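Local coordinates for protein lysozyme M1 (Streptomyces coelicolor, PDB 1JFX) that cleaves the beta-1,4-linkages of peptidoglycan between N-acetylmuramic acid and N-acetyl-D-glucosamine, acting as both an acetylmuramidase and a diacetylmuramidase, at residues G95-E100 with R117-D122; I99-S104 with Y138-W143. One frame throughout, in Å; residues are numbered along the deposited sequence.

In the fold
Both contacts lie in the Ch-type lysozyme part of the protein, a beta-alpha barrel of glycosyl hydrolase family 25. They start from the same piece of chain and share Ile-99 and Glu-100. Interaction 1 sets strand 96-98 and the residue after it against helix 113-131. Interaction 2 joins the loop that follows this strand to strand 136-139 and the start of helix 141-148. The two strands are parallel neighbours in the sheet, and helix 113-131 comes between them in sequence. The contact centres are about 11 Å apart. This piece of chain carries the predicted active-site residues Asp-98 and Glu-100. The packing of interaction 1 lies away from them, while Glu-100 touches Tyr-138 in interaction 2.

Interaction 1. Residues G95-E100 with R117-D122; sequences GVLDIE and RTWIND
Ile-99, just past strand 96-98, meets Ile-120 of helix 113-131. Ile-99 CD1 lies 3.7 Å from Ile-120 CG1. Ile-99 CD1 is also 4.0 Å from Ile-120 CD1, so one methyl packs along the outer branch of the helix residue. The side chain of Ile-99 is stretched out to do this. CG1 is anti to the backbone N (chi1 -170°) and CD1 continues the extended line (chi2 164°), which carries the methyl toward the helix.

The same methyl also approaches Trp-119. Ile-99 CD1 lies 4.2 Å from Trp-119 CE3 and comes at the ring obliquely. Leu-97 makes a different approach. Leu-97 CD1 sits at the ring edge, near the ring plane, 4.0 Å from Trp-119 CZ3. Trp-119 reaches this place with CG anti to its backbone N (chi1 -162°). The other branch of Leu-97 is looser: Leu-97 CD2 is 4.5 Å from Ile-120 CG2.

All four side chains are buried, and no hydrogen bond crosses between the segments. The polar end of the indole is satisfied elsewhere, since Trp-119 NE1 bonds to Ser-70 O. Trp-143 and Trp-144 of helix 141-148 add to the packing around Ile-99 and Ile-120. Asp-98 and Glu-100 make no contact with this helix segment; both touch Tyr-138 and Phe-64. This is the strand-to-helix packing of a beta-alpha-beta unit, made of strand 96-98, helix 113-131 and strand 136-139, in a beta-alpha barrel.

Interaction 2. Residues I99-S104 with Y138-W143; sequences IEHNPS and YTTASW
His-101 and Thr-140 are joined by water 1, whose oxygen is held at three polar atoms. The water oxygen accepts from His-101 N, lies in the plane of the imidazole 2.7 Å from His-101 ND1, and is 2.8 Å from Thr-140 OG1. Thr-140 is the N-cap of helix 141-148. Thr-140 OG1 in addition takes the N-H of Trp-143 N, a capping bond of 3.1 Å. The water therefore ties the loop after strand 96-98 to the helix cap that follows strand 136-139 of the barrel.

Two hydrogen bonds join the chains directly. Ile-99 N donates to Tyr-138 O. Thr-139 OG1 donates to Ile-99 O at 2.8 Å and approaches close to the C=O axis. Thr-139 OG1 is anti to its backbone N (chi1 -172°), which turns the hydroxyl to this carbonyl.

The chain at Ile-99 and Glu-100 passes over one face of Trp-143. Glu-100 CA and Ile-99 O lie there, both offset toward the rim. Ile-99 CG1 packs tightly on Trp-143 CH2, at 3.3 Å. Trp-143 NE1 bonds outside the contact, to Met-107 O. The His-101 ring meets the indole obliquely, with planes 55° apart.

Glu-100 is a predicted active-site residue. Glu-100 OE1 lies 3.4 Å from Tyr-138 CE1, at the ring edge.

Interaction 1. Residues G95-E100 with R117-D122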
ATOM      1  N   GLY A  95       2.760  -2.955  -6.322  1.00  6.44           N
ATOM      2  CA  GLY A  95       2.103  -1.710  -5.949  1.00  6.06           C
ATOM      3  C   GLY A  95       0.894  -1.876  -5.055  1.00  7.11           C
ATOM      4  O   GLY A  95       0.293  -2.944  -4.991  1.00  7.15           O
ATOM      5  N   VAL A  96       0.531  -0.785  -4.392  1.00  6.13           N
ATOM      6  CA  VAL A  96      -0.585  -0.754  -3.461  1.00  6.90           C
ATOM      7  C   VAL A  96      -1.702   0.182  -3.871  1.00  6.27           C
ATOM      8  O   VAL A  96      -1.448   1.301  -4.306  1.00  7.14           O
ATOM      9  CB  VAL A  96      -0.097  -0.313  -2.060  1.00  6.72           C
ATOM     10  CG1 VAL A  96      -1.273   0.100  -1.164  1.00  6.98           C
ATOM     11  CG2 VAL A  96       0.639  -1.477  -1.385  1.00  6.64           C
ATOM     12  N   LEU A  97      -2.935  -0.302  -3.738  1.00  6.37           N
ATOM     13  CA  LEU A  97      -4.124   0.504  -3.993  1.00  5.76           C
ATOM     14  C   LEU A  97      -4.576   0.921  -2.598  1.00  6.75           C
ATOM     15  O   LEU A  97      -5.039   0.089  -1.828  1.00  6.51           O
ATOM     16  CB  LEU A  97      -5.229  -0.323  -4.666  1.00  5.65           C
ATOM     17  CG  LEU A  97      -6.596   0.382  -4.709  1.00  6.77           C
ATOM     18  CD1 LEU A  97      -6.507   1.681  -5.524  1.00  9.31           C
ATOM     19  CD2 LEU A  97      -7.653  -0.552  -5.291  1.00  7.73           C
ATOM     20  N   ASP A  98      -4.400   2.200  -2.269  1.00  7.35           N
ATOM     21  CA  ASP A  98      -4.790   2.757  -0.969  1.00  8.09           C
ATOM     22  C   ASP A  98      -6.198   3.300  -1.211  1.00  8.75           C
ATOM     23  O   ASP A  98      -6.379   4.374  -1.789  1.00  8.47           O
ATOM     24  CB  ASP A  98      -3.822   3.887  -0.585  1.00  7.23           C
ATOM     25  CG  ASP A  98      -4.178   4.572   0.730  1.00  8.90           C
ATOM     26  OD1 ASP A  98      -5.363   4.562   1.135  1.00  8.22           O
ATOM     27  OD2 ASP A  98      -3.261   5.157   1.351  1.00  8.23           O
ATOM     28  N   ILE A  99      -7.194   2.543  -0.772  1.00  8.58           N
ATOM     29  CA  ILE A  99      -8.579   2.929  -0.984  1.00  8.65           C
ATOM     30  C   ILE A  99      -9.200   2.996   0.414  1.00  9.03           C
ATOM     31  O   ILE A  99      -9.343   1.990   1.107  1.00  8.76           O
ATOM     32  CB  ILE A  99      -9.251   1.918  -1.974  1.00 10.54           C
ATOM     33  CG1 ILE A  99     -10.619   2.445  -2.395  1.00 11.53           C
ATOM     34  CG2 ILE A  99      -9.241   0.495  -1.393  1.00  9.65           C
ATOM     35  CD1 ILE A  99     -11.183   1.749  -3.637  1.00 12.60           C
ATOM     36  N   GLU A 100      -9.570   4.212   0.809  1.00  8.55           N
ATOM     37  CA  GLU A 100     -10.042   4.463   2.166  1.00  6.87           C
ATOM     38  C   GLU A 100     -11.019   5.643   2.234  1.00  7.13           C
ATOM     39  O   GLU A 100     -11.350   6.222   1.211  1.00  7.24           O
ATOM     40  CB  GLU A 100      -8.803   4.777   3.017  1.00  6.67           C
ATOM     41  CG  GLU A 100      -8.080   6.065   2.589  1.00  9.65           C
ATOM     42  CD  GLU A 100      -6.899   6.401   3.488  1.00  9.93           C
ATOM     43  OE1 GLU A 100      -5.785   5.884   3.256  1.00  9.19           O
ATOM     44  OE2 GLU A 100      -7.086   7.165   4.450  1.00  9.45           O
ATOM     45  N   ARG A 117     -17.275  -2.224  -6.181  1.00  8.06           N
ATOM     46  CA  ARG A 117     -16.672  -3.525  -6.436  1.00  8.40           C
ATOM     47  C   ARG A 117     -16.090  -3.509  -7.846  1.00  8.09           C
ATOM     48  O   ARG A 117     -14.971  -3.959  -8.073  1.00  9.22           O
ATOM     49  CB  ARG A 117     -17.715  -4.637  -6.324  1.00  6.95           C
ATOM     50  CG  ARG A 117     -18.177  -4.855  -4.905  1.00  7.91           C
ATOM     51  CD  ARG A 117     -19.231  -5.940  -4.816  1.00  7.21           C
ATOM     52  NE  ARG A 117     -19.650  -6.132  -3.433  1.00  7.70           N
ATOM     53  CZ  ARG A 117     -20.371  -7.168  -3.014  1.00 12.45           C
ATOM     54  NH1 ARG A 117     -20.758  -8.100  -3.876  1.00 12.17           N
ATOM     55  NH2 ARG A 117     -20.675  -7.288  -1.727  1.00 10.71           N
ATOM     56  N   THR A 118     -16.862  -2.987  -8.796  1.00  7.78           N
ATOM     57  CA  THR A 118     -16.405  -2.908 -10.178  1.00  7.93           C
ATOM     58  C   THR A 118     -15.154  -2.047 -10.286  1.00  8.18           C
ATOM     59  O   THR A 118     -14.206  -2.412 -10.981  1.00  8.36           O
ATOM     60  CB  THR A 118     -17.508  -2.324 -11.081  1.00  9.63           C
ATOM     61  OG1 THR A 118     -18.618  -3.230 -11.095  1.00 14.41           O
ATOM     62  CG2 THR A 118     -17.000  -2.127 -12.523  1.00 11.57           C
ATOM     63  N   TRP A 119     -15.155  -0.914  -9.594  1.00  7.14           N
ATOM     64  CA  TRP A 119     -14.016   0.004  -9.632  1.00  8.18           C
ATOM     65  C   TRP A 119     -12.732  -0.693  -9.162  1.00  8.36           C
ATOM     66  O   TRP A 119     -11.672  -0.583  -9.799  1.00  6.78           O
ATOM     67  CB  TRP A 119     -14.315   1.230  -8.748  1.00  7.92           C
ATOM     68  CG  TRP A 119     -13.428   2.434  -9.033  1.00  7.41           C
ATOM     69  CD1 TRP A 119     -13.754   3.522  -9.788  1.00  7.55           C
ATOM     70  CD2 TRP A 119     -12.076   2.645  -8.586  1.00  8.76           C
ATOM     71  NE1 TRP A 119     -12.694   4.402  -9.844  1.00  8.16           N
ATOM     72  CE2 TRP A 119     -11.651   3.885  -9.116  1.00  9.72           C
ATOM     73  CE3 TRP A 119     -11.182   1.905  -7.790  1.00  6.83           C
ATOM     74  CZ2 TRP A 119     -10.368   4.401  -8.879  1.00  6.87           C
ATOM     75  CZ3 TRP A 119      -9.903   2.419  -7.553  1.00  7.74           C
ATOM     76  CH2 TRP A 119      -9.512   3.652  -8.097  1.00  7.91           C
ATOM     77  N   ILE A 120     -12.826  -1.401  -8.040  1.00  8.57           N
ATOM     78  CA  ILE A 120     -11.675  -2.107  -7.482  1.00  8.28           C
ATOM     79  C   ILE A 120     -11.254  -3.243  -8.417  1.00  9.18           C
ATOM     80  O   ILE A 120     -10.067  -3.462  -8.653  1.00  8.41           O
ATOM     81  CB  ILE A 120     -12.018  -2.657  -6.072  1.00  6.75           C
ATOM     82  CG1 ILE A 120     -12.211  -1.488  -5.100  1.00  9.22           C
ATOM     83  CG2 ILE A 120     -10.912  -3.596  -5.587  1.00  8.63           C
ATOM     84  CD1 ILE A 120     -12.938  -1.863  -3.803  1.00  9.47           C
ATOM     85  N   ASN A 121     -12.227  -3.956  -8.969  1.00  8.97           N
ATOM     86  CA  ASN A 121     -11.905  -5.048  -9.880  1.00  9.93           C
ATOM     87  C   ASN A 121     -11.189  -4.502 -11.121  1.00  8.54           C
ATOM     88  O   ASN A 121     -10.235  -5.110 -11.628  1.00  8.71           O
ATOM     89  CB  ASN A 121     -13.179  -5.769 -10.313  1.00 11.96           C
ATOM     90  CG  ASN A 121     -12.889  -7.114 -10.927  1.00 21.68           C
ATOM     91  OD1 ASN A 121     -12.333  -7.995 -10.270  1.00 29.27           O
ATOM     92  ND2 ASN A 121     -13.252  -7.284 -12.189  1.00 25.89           N
ATOM     93  N   ASP A 122     -11.650  -3.350 -11.606  1.00  7.23           N
ATOM     94  CA  ASP A 122     -11.053  -2.732 -12.782  1.00  8.46           C
ATOM     95  C   ASP A 122      -9.623  -2.278 -12.493  1.00  8.77           C
ATOM     96  O   ASP A 122      -8.728  -2.445 -13.332  1.00  9.52           O
ATOM     97  CB  ASP A 122     -11.889  -1.536 -13.256  1.00  8.52           C
ATOM     98  CG  ASP A 122     -13.198  -1.952 -13.919  1.00  8.97           C
ATOM     99  OD1 ASP A 122     -13.381  -3.156 -14.200  1.00 10.22           O
ATOM    100  OD2 ASP A 122     -14.034  -1.054 -14.180  1.00 10.58           O
TER

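Interaction 2. Residues I99-S104 with Y138-W143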
ATOM      1  N   ILE A  99      -7.194   2.543  -0.772  1.00  8.58           N
ATOM      2  CA  ILE A  99      -8.579   2.929  -0.984  1.00  8.65           C
ATOM      3  C   ILE A  99      -9.200   2.996   0.414  1.00  9.03           C
ATOM      4  O   ILE A  99      -9.343   1.990   1.107  1.00  8.76           O
ATOM      5  CB  ILE A  99      -9.251   1.918  -1.974  1.00 10.54           C
ATOM      6  CG1 ILE A  99     -10.619   2.445  -2.395  1.00 11.53           C
ATOM      7  CG2 ILE A  99      -9.241   0.495  -1.393  1.00  9.65           C
ATOM      8  CD1 ILE A  99     -11.183   1.749  -3.637  1.00 12.60           C
ATOM      9  N   GLU A 100      -9.570   4.212   0.809  1.00  8.55           N
ATOM     10  CA  GLU A 100     -10.042   4.463   2.166  1.00  6.87           C
ATOM     11  C   GLU A 100     -11.019   5.643   2.234  1.00  7.13           C
ATOM     12  O   GLU A 100     -11.350   6.222   1.211  1.00  7.24           O
ATOM     13  CB  GLU A 100      -8.803   4.777   3.017  1.00  6.67           C
ATOM     14  CG  GLU A 100      -8.080   6.065   2.589  1.00  9.65           C
ATOM     15  CD  GLU A 100      -6.899   6.401   3.488  1.00  9.93           C
ATOM     16  OE1 GLU A 100      -5.785   5.884   3.256  1.00  9.19           O
ATOM     17  OE2 GLU A 100      -7.086   7.165   4.450  1.00  9.45           O
ATOM     18  N   HIS A 101     -11.458   5.991   3.445  1.00  7.30           N
ATOM     19  CA  HIS A 101     -12.413   7.093   3.637  1.00  7.94           C
ATOM     20  C   HIS A 101     -12.081   8.321   2.790  1.00  7.90           C
ATOM     21  O   HIS A 101     -10.977   8.865   2.858  1.00  8.72           O
ATOM     22  CB  HIS A 101     -12.458   7.551   5.103  1.00  9.23           C
ATOM     23  CG  HIS A 101     -13.233   6.652   6.015  1.00  8.36           C
ATOM     24  ND1 HIS A 101     -12.862   5.349   6.272  1.00  9.56           N
ATOM     25  CD2 HIS A 101     -14.324   6.892   6.785  1.00  8.01           C
ATOM     26  CE1 HIS A 101     -13.683   4.830   7.168  1.00  7.35           C
ATOM     27  NE2 HIS A 101     -14.579   5.745   7.495  1.00  8.16           N
ATOM     28  N   ASN A 102     -13.067   8.767   2.018  1.00  8.41           N
ATOM     29  CA  ASN A 102     -12.919   9.944   1.171  1.00  7.53           C
ATOM     30  C   ASN A 102     -12.552  11.130   2.070  1.00  8.38           C
ATOM     31  O   ASN A 102     -13.218  11.392   3.065  1.00  8.92           O
ATOM     32  CB  ASN A 102     -14.255  10.205   0.454  1.00  7.96           C
ATOM     33  CG  ASN A 102     -14.164  11.283  -0.618  1.00  7.14           C
ATOM     34  OD1 ASN A 102     -13.133  11.941  -0.786  1.00 10.77           O
ATOM     35  ND2 ASN A 102     -15.259  11.474  -1.347  1.00  9.53           N
ATOM     36  N   PRO A 103     -11.469  11.843   1.745  1.00  9.61           N
ATOM     37  CA  PRO A 103     -11.089  12.992   2.571  1.00 10.84           C
ATOM     38  C   PRO A 103     -11.898  14.243   2.204  1.00 11.61           C
ATOM     39  O   PRO A 103     -11.864  15.239   2.918  1.00 12.41           O
ATOM     40  CB  PRO A 103      -9.597  13.158   2.265  1.00 12.35           C
ATOM     41  CG  PRO A 103      -9.498  12.710   0.824  1.00 12.80           C
ATOM     42  CD  PRO A 103     -10.399  11.483   0.790  1.00  9.40           C
ATOM     43  N   SER A 104     -12.629  14.194   1.093  1.00 12.43           N
ATOM     44  CA  SER A 104     -13.391  15.367   0.667  1.00 13.97           C
ATOM     45  C   SER A 104     -14.694  15.037  -0.042  1.00 14.17           C
ATOM     46  O   SER A 104     -14.884  15.367  -1.211  1.00 17.67           O
ATOM     47  CB  SER A 104     -12.531  16.232  -0.245  1.00 17.26           C
ATOM     48  OG  SER A 104     -11.974  15.449  -1.281  1.00 21.80           O
ATOM     49  N   TYR A 138      -4.717  -1.647   0.455  1.00  5.73           N
ATOM     50  CA  TYR A 138      -4.566  -1.016   1.771  1.00  6.03           C
ATOM     51  C   TYR A 138      -5.890  -0.345   2.073  1.00  6.51           C
ATOM     52  O   TYR A 138      -6.387   0.456   1.265  1.00  7.45           O
ATOM     53  CB  TYR A 138      -3.462   0.060   1.773  1.00  6.20           C
ATOM     54  CG  TYR A 138      -3.493   0.981   2.999  1.00  8.46           C
ATOM     55  CD1 TYR A 138      -4.345   2.095   3.050  1.00  8.42           C
ATOM     56  CD2 TYR A 138      -2.675   0.732   4.111  1.00  7.82           C
ATOM     57  CE1 TYR A 138      -4.379   2.931   4.166  1.00  8.09           C
ATOM     58  CE2 TYR A 138      -2.694   1.568   5.232  1.00  8.52           C
ATOM     59  CZ  TYR A 138      -3.552   2.669   5.254  1.00  8.73           C
ATOM     60  OH  TYR A 138      -3.573   3.514   6.358  1.00 10.90           O
ATOM     61  N   THR A 139      -6.455  -0.659   3.233  1.00  6.76           N
ATOM     62  CA  THR A 139      -7.722  -0.057   3.647  1.00  6.75           C
ATOM     63  C   THR A 139      -7.991  -0.382   5.105  1.00  6.35           C
ATOM     64  O   THR A 139      -7.173  -1.030   5.764  1.00  7.52           O
ATOM     65  CB  THR A 139      -8.904  -0.580   2.777  1.00  7.35           C
ATOM     66  OG1 THR A 139     -10.089   0.169   3.075  1.00  8.48           O
ATOM     67  CG2 THR A 139      -9.179  -2.050   3.036  1.00  9.33           C
ATOM     68  N   THR A 140      -9.106   0.119   5.622  1.00  6.77           N
ATOM     69  CA  THR A 140      -9.507  -0.195   6.986  1.00  7.36           C
ATOM     70  C   THR A 140     -10.643  -1.192   6.874  1.00  7.05           C
ATOM     71  O   THR A 140     -11.316  -1.267   5.850  1.00  7.38           O
ATOM     72  CB  THR A 140     -10.017   1.046   7.777  1.00  7.35           C
ATOM     73  OG1 THR A 140     -11.111   1.671   7.083  1.00  9.04           O
ATOM     74  CG2 THR A 140      -8.873   2.052   7.971  1.00  7.42           C
ATOM     75  N   ALA A 141     -10.871  -1.960   7.927  1.00  8.28           N
ATOM     76  CA  ALA A 141     -11.964  -2.912   7.907  1.00  7.70           C
ATOM     77  C   ALA A 141     -13.293  -2.160   7.735  1.00  8.53           C
ATOM     78  O   ALA A 141     -14.153  -2.593   6.981  1.00  8.71           O
ATOM     79  CB  ALA A 141     -11.989  -3.708   9.217  1.00  6.38           C
ATOM     80  N   SER A 142     -13.443  -1.036   8.436  1.00  9.08           N
ATOM     81  CA  SER A 142     -14.671  -0.239   8.366  1.00  9.67           C
ATOM     82  C   SER A 142     -14.987   0.190   6.950  1.00  7.81           C
ATOM     83  O   SER A 142     -16.119   0.048   6.477  1.00  9.57           O
ATOM     84  CB  SER A 142     -14.551   1.033   9.223  1.00 10.85           C
ATOM     85  OG  SER A 142     -14.666   0.709  10.593  1.00 20.45           O
ATOM     86  N   TRP A 143     -13.989   0.740   6.273  1.00  8.03           N
ATOM     87  CA  TRP A 143     -14.220   1.200   4.919  1.00  6.42           C
ATOM     88  C   TRP A 143     -14.533   0.017   4.005  1.00  8.36           C
ATOM     89  O   TRP A 143     -15.470   0.071   3.212  1.00  7.85           O
ATOM     90  CB  TRP A 143     -13.009   1.963   4.387  1.00  8.11           C
ATOM     91  CG  TRP A 143     -13.309   2.687   3.119  1.00  7.44           C
ATOM     92  CD1 TRP A 143     -13.736   3.987   2.996  1.00  9.21           C
ATOM     93  CD2 TRP A 143     -13.302   2.141   1.796  1.00  8.59           C
ATOM     94  NE1 TRP A 143     -14.000   4.276   1.673  1.00  8.93           N
ATOM     95  CE2 TRP A 143     -13.744   3.160   0.919  1.00  7.58           C
ATOM     96  CE3 TRP A 143     -12.976   0.887   1.265  1.00  8.27           C
ATOM     97  CZ2 TRP A 143     -13.873   2.960  -0.462  1.00  6.64           C
ATOM     98  CZ3 TRP A 143     -13.107   0.686  -0.116  1.00  8.31           C
ATOM     99  CH2 TRP A 143     -13.556   1.726  -0.956  1.00  7.61           C
TER
HETATM  100  O   HOH W   1     -10.531   4.030   5.690  1.00  8.35           O